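Local atomic coordinates of alanine racemase (Actinobacillus succinogenes, PDB entry 3C3K), a protein that is of unknown function but has a two-lobed periplasmic binding protein-like fold, as in the ligand-sensing domains of LacI-type transcription regulators. Residues Ser122-Ile127 with Pro185-Ala190; Leu129-Leu134 with Phe189-Val194; Ala174-Leu179 with Ile200-Glu205; Val229-Thr234 with Val272-Ser277. All coordinates share one frame; numbering follows the deposited sequence.

Contact 1. Residues Ser122-Ile127 with Pro185-Ala190; sequences SGKKRI and PDAIFA
The N-terminal ends of two neighbouring strands of a parallel sheet meet here: the loop Ser-122 to Arg-126 runs from helix 108-121 into strand 127-131, and Pro-185 and Asp-186 lead into strand 187-190. Gly-123, with positive phi (101°), closes the helix in a Schellman motif. Asp-186 carries the contact. Its CG takes the crowded position between backbone N and carbonyl carbon (chi1 58°), which sets the carboxylate against the loop amides. OD2 of Asp-186 receives Lys-125 N on its syn lone pair at 2.8 Å. Arg-126 N reaches Asp-186 OD1, also at 2.8 Å, from above the carboxylate plane. In return Asp-186 N donates to Arg-126 O at 2.9 Å. Lys-124, bent at chi2, slides past the aspartate in the opposite direction until its NZ meets Asp-186 O at 2.8 Å; Pro-211 O is a second acceptor for this ammonium. The guanidinium of Arg-126, held through NE by Lys-184 O, lies 42° from the carboxylate plane with Asp-186 OD2 over one face, so the long approach of NH1 to OD2 (3.7 Å) is electrostatic alone. Amides and cations together probably keep Asp-186 ionised. Farther in, Ile-127 CG1 packs on Ala-187 CB at 4.1 Å, beneath helix 108-121. Such parallel pairing of strands that each follow a helix is typical of the alpha/beta lobes of periplasmic binding proteins.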
loop_
_atom_site.group_PDB
_atom_site.type_symbol
_atom_site.label_atom_id
_atom_site.label_comp_id
_atom_site.label_asym_id
_atom_site.label_seq_id
_atom_site.Cartn_x
_atom_site.Cartn_y
_atom_site.Cartn_z
ATOM N N SER B 122 -23.061 -18.781 13.542
ATOM C CA SER B 122 -23.217 -19.434 12.265
ATOM C C SER B 122 -22.837 -20.897 12.404
ATOM O O SER B 122 -22.852 -21.600 11.423
ATOM C CB SER B 122 -22.395 -18.734 11.189
ATOM O OG SER B 122 -21.048 -19.154 11.265
ATOM N N GLY B 123 -22.512 -21.356 13.628
ATOM C CA GLY B 123 -22.310 -22.789 13.860
ATOM C C GLY B 123 -20.851 -23.239 13.926
ATOM O O GLY B 123 -20.593 -24.420 14.091
ATOM N N LYS B 124 -19.898 -22.297 13.798
ATOM C CA LYS B 124 -18.467 -22.593 13.822
ATOM C C LYS B 124 -17.972 -22.855 15.260
ATOM O O LYS B 124 -18.429 -22.220 16.168
ATOM C CB LYS B 124 -17.675 -21.444 13.161
ATOM C CG LYS B 124 -18.024 -21.231 11.687
ATOM C CD LYS B 124 -17.693 -22.517 10.892
ATOM C CE LYS B 124 -17.963 -22.382 9.395
ATOM N NZ LYS B 124 -17.086 -23.390 8.636
ATOM N N LYS B 125 -17.053 -23.790 15.460
ATOM C CA LYS B 125 -16.728 -24.252 16.783
ATOM C C LYS B 125 -15.207 -24.354 16.980
ATOM O O LYS B 125 -14.703 -24.471 18.111
ATOM C CB LYS B 125 -17.376 -25.628 17.025
ATOM C CG LYS B 125 -18.792 -25.498 17.582
ATOM C CD LYS B 125 -19.385 -26.847 17.902
ATOM C CE LYS B 125 -20.835 -26.711 18.306
ATOM N NZ LYS B 125 -21.603 -25.779 17.400
ATOM N N ARG B 126 -14.463 -24.259 15.890
ATOM C CA ARG B 126 -13.007 -24.304 15.997
ATOM C C ARG B 126 -12.423 -23.119 15.255
ATOM O O ARG B 126 -12.037 -23.234 14.066
ATOM C CB ARG B 126 -12.468 -25.622 15.439
ATOM C CG ARG B 126 -12.844 -26.823 16.305
ATOM C CD ARG B 126 -12.596 -28.259 15.684
ATOM N NE ARG B 126 -12.758 -28.403 14.235
ATOM C CZ ARG B 126 -13.896 -28.674 13.578
ATOM N NH1 ARG B 126 -15.049 -28.828 14.220
ATOM N NH2 ARG B 126 -13.885 -28.793 12.239
ATOM N N ILE B 127 -12.385 -21.979 15.939
ATOM C CA ILE B 127 -12.043 -20.736 15.314
ATOM C C ILE B 127 -10.579 -20.494 15.674
ATOM O O ILE B 127 -10.222 -20.523 16.868
ATOM C CB ILE B 127 -12.941 -19.572 15.831
ATOM C CG1 ILE B 127 -14.413 -19.841 15.519
ATOM C CG2 ILE B 127 -12.477 -18.199 15.211
ATOM C CD1 ILE B 127 -15.380 -19.135 16.397
ATOM N N PRO B 185 -9.027 -26.071 11.888
ATOM C CA PRO B 185 -10.065 -25.140 12.208
ATOM C C PRO B 185 -11.237 -25.277 11.253
ATOM O O PRO B 185 -11.095 -25.836 10.140
ATOM C CB PRO B 185 -9.383 -23.773 12.032
ATOM C CG PRO B 185 -8.417 -23.976 10.973
ATOM C CD PRO B 185 -7.886 -25.415 11.214
ATOM N N ASP B 186 -12.409 -24.847 11.709
ATOM C CA ASP B 186 -13.492 -24.630 10.791
ATOM C C ASP B 186 -13.668 -23.125 10.538
ATOM O O ASP B 186 -14.629 -22.720 9.874
ATOM C CB ASP B 186 -14.816 -25.297 11.288
ATOM C CG ASP B 186 -15.274 -24.798 12.670
ATOM O OD1 ASP B 186 -14.695 -23.805 13.166
ATOM O OD2 ASP B 186 -16.193 -25.420 13.292
ATOM N N ALA B 187 -12.784 -22.283 11.078
ATOM C CA ALA B 187 -12.862 -20.848 10.812
ATOM C C ALA B 187 -11.609 -20.138 11.194
ATOM O O ALA B 187 -10.904 -20.570 12.152
ATOM C CB ALA B 187 -14.052 -20.208 11.496
ATOM N N ILE B 188 -11.260 -19.138 10.379
ATOM C CA ILE B 188 -10.004 -18.410 10.533
ATOM C C ILE B 188 -10.322 -16.933 10.552
ATOM O O ILE B 188 -10.948 -16.383 9.611
ATOM C CB ILE B 188 -8.931 -18.746 9.438
ATOM C CG1 ILE B 188 -8.396 -20.191 9.597
ATOM C CG2 ILE B 188 -7.723 -17.875 9.640
ATOM C CD1 ILE B 188 -7.490 -20.658 8.478
ATOM N N PHE B 189 -9.931 -16.307 11.661
ATOM C CA PHE B 189 -10.091 -14.896 11.858
ATOM C C PHE B 189 -8.679 -14.271 11.798
ATOM O O PHE B 189 -7.850 -14.594 12.639
ATOM C CB PHE B 189 -10.693 -14.670 13.253
ATOM C CG PHE B 189 -10.811 -13.212 13.668
ATOM C CD1 PHE B 189 -10.967 -12.197 12.700
ATOM C CD2 PHE B 189 -10.861 -12.868 15.037
ATOM C CE1 PHE B 189 -11.074 -10.893 13.090
ATOM C CE2 PHE B 189 -10.986 -11.541 15.442
ATOM C CZ PHE B 189 -11.108 -10.552 14.469
ATOM N N ALA B 190 -8.421 -13.440 10.769
ATOM C CA ALA B 190 -7.151 -12.709 10.679
ATOM C C ALA B 190 -7.288 -11.247 11.018
ATOM O O ALA B 190 -8.305 -10.594 10.696
ATOM C CB ALA B 190 -6.494 -12.906 9.327
#

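Contact 2. Residues Leu129-Leu134 with Phe189-Val194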
loop_
_atom_site.group_PDB
_atom_site.type_symbol
_atom_site.label_atom_id
_atom_site.label_comp_id
_atom_site.label_asym_id
_atom_site.label_seq_id
_atom_site.Cartn_x
_atom_site.Cartn_y
_atom_site.Cartn_z
ATOM N N LEU B 129 -6.983 -17.940 15.052
ATOM C CA LEU B 129 -6.574 -16.555 14.877
ATOM C C LEU B 129 -5.208 -16.501 14.175
ATOM O O LEU B 129 -4.275 -17.248 14.521
ATOM C CB LEU B 129 -6.518 -15.825 16.242
ATOM C CG LEU B 129 -6.106 -14.342 16.273
ATOM C CD1 LEU B 129 -7.353 -13.475 15.832
ATOM C CD2 LEU B 129 -5.676 -13.894 17.671
ATOM N N ILE B 130 -5.110 -15.683 13.134
ATOM C CA ILE B 130 -3.798 -15.364 12.586
ATOM C C ILE B 130 -3.504 -13.952 13.133
ATOM O O ILE B 130 -4.222 -12.968 12.792
ATOM C CB ILE B 130 -3.760 -15.368 11.013
ATOM C CG1 ILE B 130 -4.095 -16.747 10.486
ATOM C CG2 ILE B 130 -2.320 -14.964 10.503
ATOM C CD1 ILE B 130 -4.126 -16.865 8.982
ATOM N N ASN B 131 -2.531 -13.861 14.031
ATOM C CA ASN B 131 -2.171 -12.553 14.584
ATOM C C ASN B 131 -0.829 -12.095 13.959
ATOM O O ASN B 131 -0.194 -12.858 13.217
ATOM C CB ASN B 131 -2.147 -12.627 16.124
ATOM C CG ASN B 131 -2.351 -11.290 16.783
ATOM O OD1 ASN B 131 -2.199 -10.245 16.148
ATOM N ND2 ASN B 131 -2.609 -11.297 18.099
ATOM N N HIS B 132 -0.372 -10.880 14.215
ATOM C CA HIS B 132 0.858 -10.480 13.517
ATOM C C HIS B 132 1.942 -10.026 14.481
ATOM O O HIS B 132 2.833 -10.858 14.865
ATOM C CB HIS B 132 0.582 -9.539 12.307
ATOM C CG HIS B 132 1.792 -8.836 11.758
ATOM N ND1 HIS B 132 2.958 -9.493 11.410
ATOM C CD2 HIS B 132 2.012 -7.519 11.476
ATOM C CE1 HIS B 132 3.846 -8.615 10.950
ATOM N NE2 HIS B 132 3.306 -7.412 10.989
ATOM N N ASP B 133 1.892 -8.779 14.918
ATOM C CA ASP B 133 2.988 -8.174 15.746
ATOM C C ASP B 133 2.394 -7.652 17.048
ATOM O O ASP B 133 1.746 -6.601 17.077
ATOM C CB ASP B 133 3.580 -7.013 14.936
ATOM C CG ASP B 133 4.710 -6.229 15.651
ATOM O OD1 ASP B 133 5.211 -6.542 16.773
ATOM O OD2 ASP B 133 5.100 -5.238 15.000
ATOM N N LEU B 134 2.594 -8.418 18.116
ATOM C CA LEU B 134 2.049 -8.099 19.437
ATOM C C LEU B 134 2.603 -6.862 20.153
ATOM O O LEU B 134 2.148 -6.585 21.238
ATOM C CB LEU B 134 2.185 -9.319 20.377
ATOM C CG LEU B 134 1.186 -10.505 20.242
ATOM C CD1 LEU B 134 1.556 -11.548 21.319
ATOM C CD2 LEU B 134 -0.274 -10.120 20.410
ATOM N N PHE B 189 -9.931 -16.307 11.661
ATOM C CA PHE B 189 -10.091 -14.896 11.858
ATOM C C PHE B 189 -8.679 -14.271 11.798
ATOM O O PHE B 189 -7.850 -14.594 12.639
ATOM C CB PHE B 189 -10.693 -14.670 13.253
ATOM C CG PHE B 189 -10.811 -13.212 13.668
ATOM C CD1 PHE B 189 -10.967 -12.197 12.700
ATOM C CD2 PHE B 189 -10.861 -12.868 15.037
ATOM C CE1 PHE B 189 -11.074 -10.893 13.090
ATOM C CE2 PHE B 189 -10.986 -11.541 15.442
ATOM C CZ PHE B 189 -11.108 -10.552 14.469
ATOM N N ALA B 190 -8.421 -13.440 10.769
ATOM C CA ALA B 190 -7.151 -12.709 10.679
ATOM C C ALA B 190 -7.288 -11.247 11.018
ATOM O O ALA B 190 -8.305 -10.594 10.696
ATOM C CB ALA B 190 -6.494 -12.906 9.327
ATOM N N ILE B 191 -6.231 -10.753 11.641
ATOM C CA ILE B 191 -6.038 -9.397 12.176
ATOM C C ILE B 191 -5.804 -8.318 11.076
ATOM O O ILE B 191 -5.707 -7.116 11.373
ATOM C CB ILE B 191 -4.862 -9.529 13.166
ATOM C CG1 ILE B 191 -5.344 -9.603 14.600
ATOM C CG2 ILE B 191 -3.594 -8.762 12.843
ATOM C CD1 ILE B 191 -6.541 -10.368 14.721
ATOM N N SER B 192 -5.766 -8.761 9.826
ATOM C CA SER B 192 -5.727 -7.834 8.687
ATOM C C SER B 192 -6.311 -8.544 7.461
ATOM O O SER B 192 -6.054 -9.725 7.266
ATOM C CB SER B 192 -4.298 -7.442 8.366
ATOM O OG SER B 192 -4.238 -6.842 7.061
ATOM N N ASP B 193 -7.030 -7.810 6.599
ATOM C CA ASP B 193 -7.455 -8.352 5.324
ATOM C C ASP B 193 -6.287 -8.898 4.482
ATOM O O ASP B 193 -6.486 -9.775 3.722
ATOM C CB ASP B 193 -8.165 -7.263 4.500
ATOM C CG ASP B 193 -9.448 -6.805 5.135
ATOM O OD1 ASP B 193 -10.029 -7.583 5.924
ATOM O OD2 ASP B 193 -9.935 -5.725 4.786
ATOM N N VAL B 194 -5.089 -8.350 4.604
ATOM C CA VAL B 194 -3.919 -8.815 3.806
ATOM C C VAL B 194 -3.601 -10.295 4.186
ATOM O O VAL B 194 -3.355 -11.147 3.335
ATOM C CB VAL B 194 -2.702 -7.918 4.056
ATOM C CG1 VAL B 194 -1.469 -8.439 3.332
ATOM C CG2 VAL B 194 -2.971 -6.479 3.588
#
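Two backbone hydrogen bonds join strand 127-131 to strand 187-190 and its exit. Ile-130 N donates to Phe-189 O at 3.0 Å, approaching from above the carbonyl plane, and Ile-191 N meets Ile-130 O at 3.2 Å almost along the C=O axis. Asn-131 OD1 turns back onto the N of His-132 (2.7 Å), while its ND2 is gripped by Glu-143 and by Ala-139 O. The same OD1 lies across the Ile-191 side chain, 3.6 Å from CG1. Ile-191 adopts an unusual chi1 of -101°, and its CD1 presses on Leu-129 CD1 at 3.4 Å, tighter than a normal carbon contact. That leucine methyl, placed by a CG anti to the backbone N, also meets Phe-189 CD2 obliquely at 3.6 Å. On the other face of the sheet Ile-130 CB packs on Ala-190 CB at 4.0 Å, and helices 168-179 and 193-205 cover the pair. Past the strand, Ser-192 N-caps helix 193-205, its OG accepting from Val-194 N at 3.0 Å. A strand leading through a short turn into an N-capped helix, beside a parallel neighbour, is the beta-alpha junction of parallel alpha/beta sheets, here in a lobe of the periplasmic binding protein-like fold.

Contact 3. Residues Ala174-Leu179 with Ile200-Glu205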
loop_
_atom_site.group_PDB
_atom_site.type_symbol
_atom_site.label_atom_id
_atom_site.label_comp_id
_atom_site.label_asym_id
_atom_site.label_seq_id
_atom_site.Cartn_x
_atom_site.Cartn_y
_atom_site.Cartn_z
ATOM N N ALA B 174 0.932 -18.923 7.833
ATOM C CA ALA B 174 0.126 -19.049 9.016
ATOM C C ALA B 174 -1.002 -20.112 8.810
ATOM O O ALA B 174 -1.248 -20.949 9.650
ATOM C CB ALA B 174 -0.500 -17.676 9.385
ATOM N N THR B 175 -1.697 -20.064 7.692
ATOM C CA THR B 175 -2.759 -20.984 7.449
ATOM C C THR B 175 -2.280 -22.432 7.306
ATOM O O THR B 175 -2.867 -23.330 7.885
ATOM C CB THR B 175 -3.600 -20.529 6.251
ATOM O OG1 THR B 175 -4.101 -19.201 6.536
ATOM C CG2 THR B 175 -4.698 -21.513 5.978
ATOM N N PHE B 176 -1.241 -22.659 6.538
ATOM C CA PHE B 176 -0.709 -24.011 6.414
ATOM C C PHE B 176 -0.350 -24.541 7.805
ATOM O O PHE B 176 -0.716 -25.636 8.157
ATOM C CB PHE B 176 0.469 -24.067 5.419
ATOM C CG PHE B 176 0.021 -23.977 3.957
ATOM C CD1 PHE B 176 -0.909 -24.845 3.451
ATOM C CD2 PHE B 176 0.505 -22.972 3.109
ATOM C CE1 PHE B 176 -1.318 -24.738 2.142
ATOM C CE2 PHE B 176 0.113 -22.899 1.791
ATOM C CZ PHE B 176 -0.778 -23.738 1.316
ATOM N N SER B 177 0.230 -23.716 8.637
ATOM C CA SER B 177 0.594 -24.121 9.994
ATOM C C SER B 177 -0.622 -24.553 10.813
ATOM O O SER B 177 -0.519 -25.520 11.568
ATOM C CB SER B 177 1.298 -22.957 10.673
ATOM O OG SER B 177 1.665 -23.302 12.011
ATOM N N LEU B 178 -1.784 -23.890 10.645
ATOM C CA LEU B 178 -3.019 -24.236 11.410
ATOM C C LEU B 178 -3.705 -25.476 10.881
ATOM O O LEU B 178 -4.393 -26.195 11.616
ATOM C CB LEU B 178 -4.047 -23.092 11.372
ATOM C CG LEU B 178 -3.670 -21.732 11.993
ATOM C CD1 LEU B 178 -4.619 -20.682 11.459
ATOM C CD2 LEU B 178 -3.702 -21.764 13.508
ATOM N N LEU B 179 -3.515 -25.730 9.593
ATOM C CA LEU B 179 -4.063 -26.910 8.977
ATOM C C LEU B 179 -3.245 -28.122 9.362
ATOM O O LEU B 179 -3.755 -29.226 9.283
ATOM C CB LEU B 179 -4.097 -26.781 7.465
ATOM C CG LEU B 179 -5.076 -25.666 7.021
ATOM C CD1 LEU B 179 -5.057 -25.457 5.504
ATOM C CD2 LEU B 179 -6.471 -26.012 7.482
ATOM N N ILE B 200 -7.276 -17.404 2.467
ATOM C CA ILE B 200 -8.164 -17.835 1.399
ATOM C C ILE B 200 -7.373 -18.572 0.296
ATOM O O ILE B 200 -7.747 -19.670 -0.148
ATOM C CB ILE B 200 -8.901 -16.607 0.777
ATOM C CG1 ILE B 200 -9.902 -16.030 1.789
ATOM C CG2 ILE B 200 -9.558 -17.003 -0.562
ATOM C CD1 ILE B 200 -10.882 -14.892 1.259
ATOM N N GLN B 201 -6.244 -18.015 -0.105
ATOM C CA GLN B 201 -5.373 -18.742 -1.029
ATOM C C GLN B 201 -4.892 -20.118 -0.546
ATOM O O GLN B 201 -4.975 -21.110 -1.278
ATOM C CB GLN B 201 -4.167 -17.912 -1.399
ATOM C CG GLN B 201 -3.416 -18.619 -2.517
ATOM C CD GLN B 201 -2.433 -17.774 -3.253
ATOM O OE1 GLN B 201 -1.230 -18.066 -3.257
ATOM N NE2 GLN B 201 -2.942 -16.780 -3.974
ATOM N N ALA B 202 -4.378 -20.225 0.671
ATOM C CA ALA B 202 -3.946 -21.554 1.172
ATOM C C ALA B 202 -5.113 -22.527 1.315
ATOM O O ALA B 202 -5.016 -23.748 1.046
ATOM C CB ALA B 202 -3.291 -21.385 2.534
ATOM N N LEU B 203 -6.226 -22.018 1.757
ATOM C CA LEU B 203 -7.417 -22.843 1.948
ATOM C C LEU B 203 -7.875 -23.485 0.600
ATOM O O LEU B 203 -8.126 -24.704 0.501
ATOM C CB LEU B 203 -8.528 -21.985 2.560
ATOM C CG LEU B 203 -8.401 -21.760 4.095
ATOM C CD1 LEU B 203 -9.504 -20.887 4.530
ATOM C CD2 LEU B 203 -8.460 -23.079 4.908
ATOM N N THR B 204 -7.974 -22.639 -0.425
ATOM C CA THR B 204 -8.303 -23.036 -1.798
ATOM C C THR B 204 -7.313 -24.025 -2.396
ATOM O O THR B 204 -7.711 -25.006 -3.067
ATOM C CB THR B 204 -8.370 -21.813 -2.697
ATOM O OG1 THR B 204 -9.319 -20.906 -2.134
ATOM C CG2 THR B 204 -8.780 -22.190 -4.083
ATOM N N GLU B 205 -6.032 -23.782 -2.180
ATOM C CA GLU B 205 -5.016 -24.685 -2.713
ATOM C C GLU B 205 -5.012 -25.993 -1.942
ATOM O O GLU B 205 -4.489 -26.991 -2.396
ATOM C CB GLU B 205 -3.650 -24.037 -2.647
ATOM C CG GLU B 205 -3.483 -22.914 -3.638
ATOM C CD GLU B 205 -2.161 -22.199 -3.461
ATOM O OE1 GLU B 205 -1.421 -22.533 -2.511
ATOM O OE2 GLU B 205 -1.859 -21.313 -4.276
#
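Phe-176 leaves helix 168-179 with CG beside the backbone N and anti to the carbonyl carbon (chi1 -75°), and this torsion swings its ring from the flank of the helix over to helix 193-205. CB and CG only carry the ring across. On the ring, CD2 comes within 4.2 Å of Ala-202 CB. Farther out, CE2 lies 3.8 Å from Ala-202 CB, while CE1 stands 3.9 Å from the same methyl and also passes the Ala-202 carbonyl oxygen. CZ, at the tip, makes the closest approach of the ring, 3.7 Å to Ala-202 CB. The methyl thus sits over the ring face in a CH-pi contact, 3.8 Å from Ala-202 CB to the ring centroid and 17° off the normal. At the ring edge, Phe-176 CZ lies 4.1 Å from Glu-205 OE1, an approach adding at most a weak electrostatic attraction. Beneath the ring Thr-175 turns its CG2, anti to the backbone N, against Ala-202 CB at 3.7 Å, and its OG1 is satisfied by Gly-171 O within its own helix. The Leu-179 and Leu-203 side chains cross at about a right angle, CD1 of the first meeting CD2 of the second. The segment axes approach to 9.1 Å at 48°, with the small Ala-202 at the centre. Both helices lie on the face of the sheet that bears Ile-130. Polar links between the helices come one turn earlier, at Lys-172, whose NZ forms a salt bridge with Glu-205 OE1. Gln-201 takes the same lysine on OE1 and gives NE2 to Gln-226 O of the second subunit. The chemistry implies segments that meet through apolar and CH-pi packing alone.

Contact 4. Residues Val229-Thr234 with Val272-Ser277; sequences VPALTT and VRRQSS
Thr-234 and Arg-274 lie side by side and point the same way, the threonine CG2 resting obliquely near the guanidinium. The arginine chain, extended from CG to NE, runs along the Leu-232 carbonyl, so that NH1 meets Leu-232 O at 2.8 Å, nearly along the C=O axis and in the guanidinium plane. Val-272 CG1 covers one face of that plane. Chi1 of Thr-233 (-60°) puts OG1 anti to the carbonyl carbon, against the loop after strand 270-272. OG1 of Thr-233 accepts Arg-274 N at 2.7 Å along a fairly straight line (159°), and shares a short hydrogen bond of 2.6 Å with Ser-277 OG. From the neighbouring position Ser-276, its OG in the crowded place between N and carbonyl carbon, accepts Thr-233 N at 2.8 Å; the same oxygen also bonds to Val-216 O. Beside this cluster Thr-234 and Val-272 form an antiparallel hydrogen-bonded pair, with Val-272 N to Thr-234 O at 2.9 Å. It opens the two-stranded sheet of 234-236 and 270-272, through which the chain leaves for, and returns from, the lobe holding strand 264-266, as in the interlobe crossovers of periplasmic binding proteins. At the other end Pro-230, after a cis peptide bond, lays its CB on Gln-275 CG at 3.5 Å. The glutamine extends past the proline ring, and its OE1 accepts from a water at 2.6 Å, which in turn accepts from Ala-231 N.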
loop_
_atom_site.group_PDB
_atom_site.type_symbol
_atom_site.label_atom_id
_atom_site.label_comp_id
_atom_site.label_asym_id
_atom_site.label_seq_id
_atom_site.Cartn_x
_atom_site.Cartn_y
_atom_site.Cartn_z
ATOM N N VAL B 229 -11.568 -14.140 -3.799
ATOM C CA VAL B 229 -12.698 -14.965 -4.152
ATOM C C VAL B 229 -12.725 -16.132 -3.196
ATOM O O VAL B 229 -11.800 -16.895 -3.167
ATOM C CB VAL B 229 -12.654 -15.433 -5.657
ATOM C CG1 VAL B 229 -13.807 -16.430 -5.928
ATOM C CG2 VAL B 229 -12.756 -14.198 -6.573
ATOM N N PRO B 230 -13.774 -16.252 -2.370
ATOM C CA PRO B 230 -14.922 -15.431 -2.153
ATOM C C PRO B 230 -14.494 -14.048 -1.583
ATOM O O PRO B 230 -13.423 -13.885 -0.971
ATOM C CB PRO B 230 -15.686 -16.176 -1.048
ATOM C CG PRO B 230 -14.634 -17.040 -0.394
ATOM C CD PRO B 230 -13.727 -17.428 -1.464
ATOM N N ALA B 231 -15.354 -13.068 -1.777
ATOM C CA ALA B 231 -15.133 -11.754 -1.140
ATOM C C ALA B 231 -15.076 -11.960 0.362
ATOM O O ALA B 231 -15.744 -12.832 0.875
ATOM C CB ALA B 231 -16.220 -10.807 -1.479
ATOM N N LEU B 232 -14.332 -11.070 1.036
ATOM C CA LEU B 232 -13.882 -11.269 2.394
ATOM C C LEU B 232 -14.716 -10.530 3.423
ATOM O O LEU B 232 -14.789 -9.311 3.378
ATOM C CB LEU B 232 -12.367 -10.871 2.484
ATOM C CG LEU B 232 -11.875 -10.957 3.897
ATOM C CD1 LEU B 232 -11.835 -12.469 4.269
ATOM C CD2 LEU B 232 -10.504 -10.238 3.955
ATOM N N THR B 233 -15.426 -11.283 4.286
ATOM C CA THR B 233 -15.972 -10.733 5.495
ATOM C C THR B 233 -14.879 -10.095 6.330
ATOM O O THR B 233 -13.770 -10.617 6.492
ATOM C CB THR B 233 -16.689 -11.780 6.300
ATOM O OG1 THR B 233 -17.740 -12.311 5.508
ATOM C CG2 THR B 233 -17.282 -11.207 7.645
ATOM N N THR B 234 -15.186 -8.949 6.876
ATOM C CA THR B 234 -14.161 -8.194 7.555
ATOM C C THR B 234 -14.765 -7.252 8.563
ATOM O O THR B 234 -15.998 -7.024 8.593
ATOM C CB THR B 234 -13.296 -7.438 6.519
ATOM O OG1 THR B 234 -12.172 -6.834 7.173
ATOM C CG2 THR B 234 -14.130 -6.367 5.728
ATOM N N VAL B 272 -18.793 -6.288 8.258
ATOM C CA VAL B 272 -19.311 -6.332 6.876
ATOM C C VAL B 272 -19.261 -7.789 6.382
ATOM O O VAL B 272 -18.203 -8.368 6.230
ATOM C CB VAL B 272 -18.505 -5.390 5.960
ATOM C CG1 VAL B 272 -18.827 -5.646 4.561
ATOM C CG2 VAL B 272 -18.754 -3.909 6.359
ATOM N N ARG B 273 -20.440 -8.369 6.192
ATOM C CA ARG B 273 -20.607 -9.785 5.840
ATOM C C ARG B 273 -20.451 -10.021 4.368
ATOM O O ARG B 273 -21.214 -9.456 3.555
ATOM C CB ARG B 273 -21.987 -10.274 6.215
ATOM C CG ARG B 273 -22.407 -9.819 7.577
ATOM C CD ARG B 273 -23.945 -9.794 7.764
ATOM N NE ARG B 273 -24.219 -9.583 9.177
ATOM C CZ ARG B 273 -24.010 -10.518 10.099
ATOM N NH1 ARG B 273 -24.248 -10.241 11.372
ATOM N NH2 ARG B 273 -23.559 -11.725 9.748
ATOM N N ARG B 274 -19.473 -10.867 4.015
ATOM C CA ARG B 274 -19.385 -11.281 2.639
ATOM C C ARG B 274 -19.469 -12.800 2.485
ATOM O O ARG B 274 -19.861 -13.492 3.419
ATOM C CB ARG B 274 -18.147 -10.693 1.984
ATOM C CG ARG B 274 -18.108 -9.172 2.185
ATOM C CD ARG B 274 -17.129 -8.506 1.245
ATOM N NE ARG B 274 -17.238 -7.047 1.303
ATOM C CZ ARG B 274 -16.323 -6.251 1.833
ATOM N NH1 ARG B 274 -15.202 -6.757 2.371
ATOM N NH2 ARG B 274 -16.514 -4.935 1.791
ATOM N N GLN B 275 -19.072 -13.311 1.336
ATOM C CA GLN B 275 -19.224 -14.720 1.031
ATOM C C GLN B 275 -18.258 -15.613 1.813
ATOM O O GLN B 275 -18.535 -16.773 2.006
ATOM C CB GLN B 275 -19.087 -14.919 -0.473
ATOM C CG GLN B 275 -19.137 -16.397 -0.949
ATOM C CD GLN B 275 -19.465 -16.506 -2.446
ATOM O OE1 GLN B 275 -18.847 -15.790 -3.285
ATOM N NE2 GLN B 275 -20.486 -17.340 -2.785
ATOM N N SER B 276 -17.186 -15.050 2.331
ATOM C CA SER B 276 -16.132 -15.848 2.999
ATOM C C SER B 276 -16.558 -16.362 4.360
ATOM O O SER B 276 -15.905 -17.210 4.922
ATOM C CB SER B 276 -14.863 -15.016 3.145
ATOM O OG SER B 276 -15.034 -14.097 4.200
ATOM N N SER B 277 -17.659 -15.825 4.896
ATOM C CA SER B 277 -18.177 -16.328 6.139
ATOM C C SER B 277 -19.650 -16.726 6.072
ATOM O O SER B 277 -20.061 -17.672 6.750
ATOM C CB SER B 277 -17.944 -15.308 7.265
ATOM O OG SER B 277 -18.743 -14.156 7.095
HETATM O O HOH W 1 -17.424 -13.603 -3.427
#

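In the fold
From the N terminus, the chain first enters contact 1 at 122-127 and contact 2 at 129-134; both end on the same stretch, sharing Phe-189 and Ala-190, the shorter loop being that of contact 2. Contact 3 opens inside those loops, at 174-179, and closes beyond them at 200-205, so it crosses both. It packs the two helices that flank strand 187-190 in sequence, and they touch Ile-130 and Ile-188 of the sheet. Contact 4 follows in series and brings the C-terminal tail back to the loop before strand 234-236. It meets contact 2 where Asp-193 OD1 probably bonds Thr-234 OG1, and contact 3 through Ile-200.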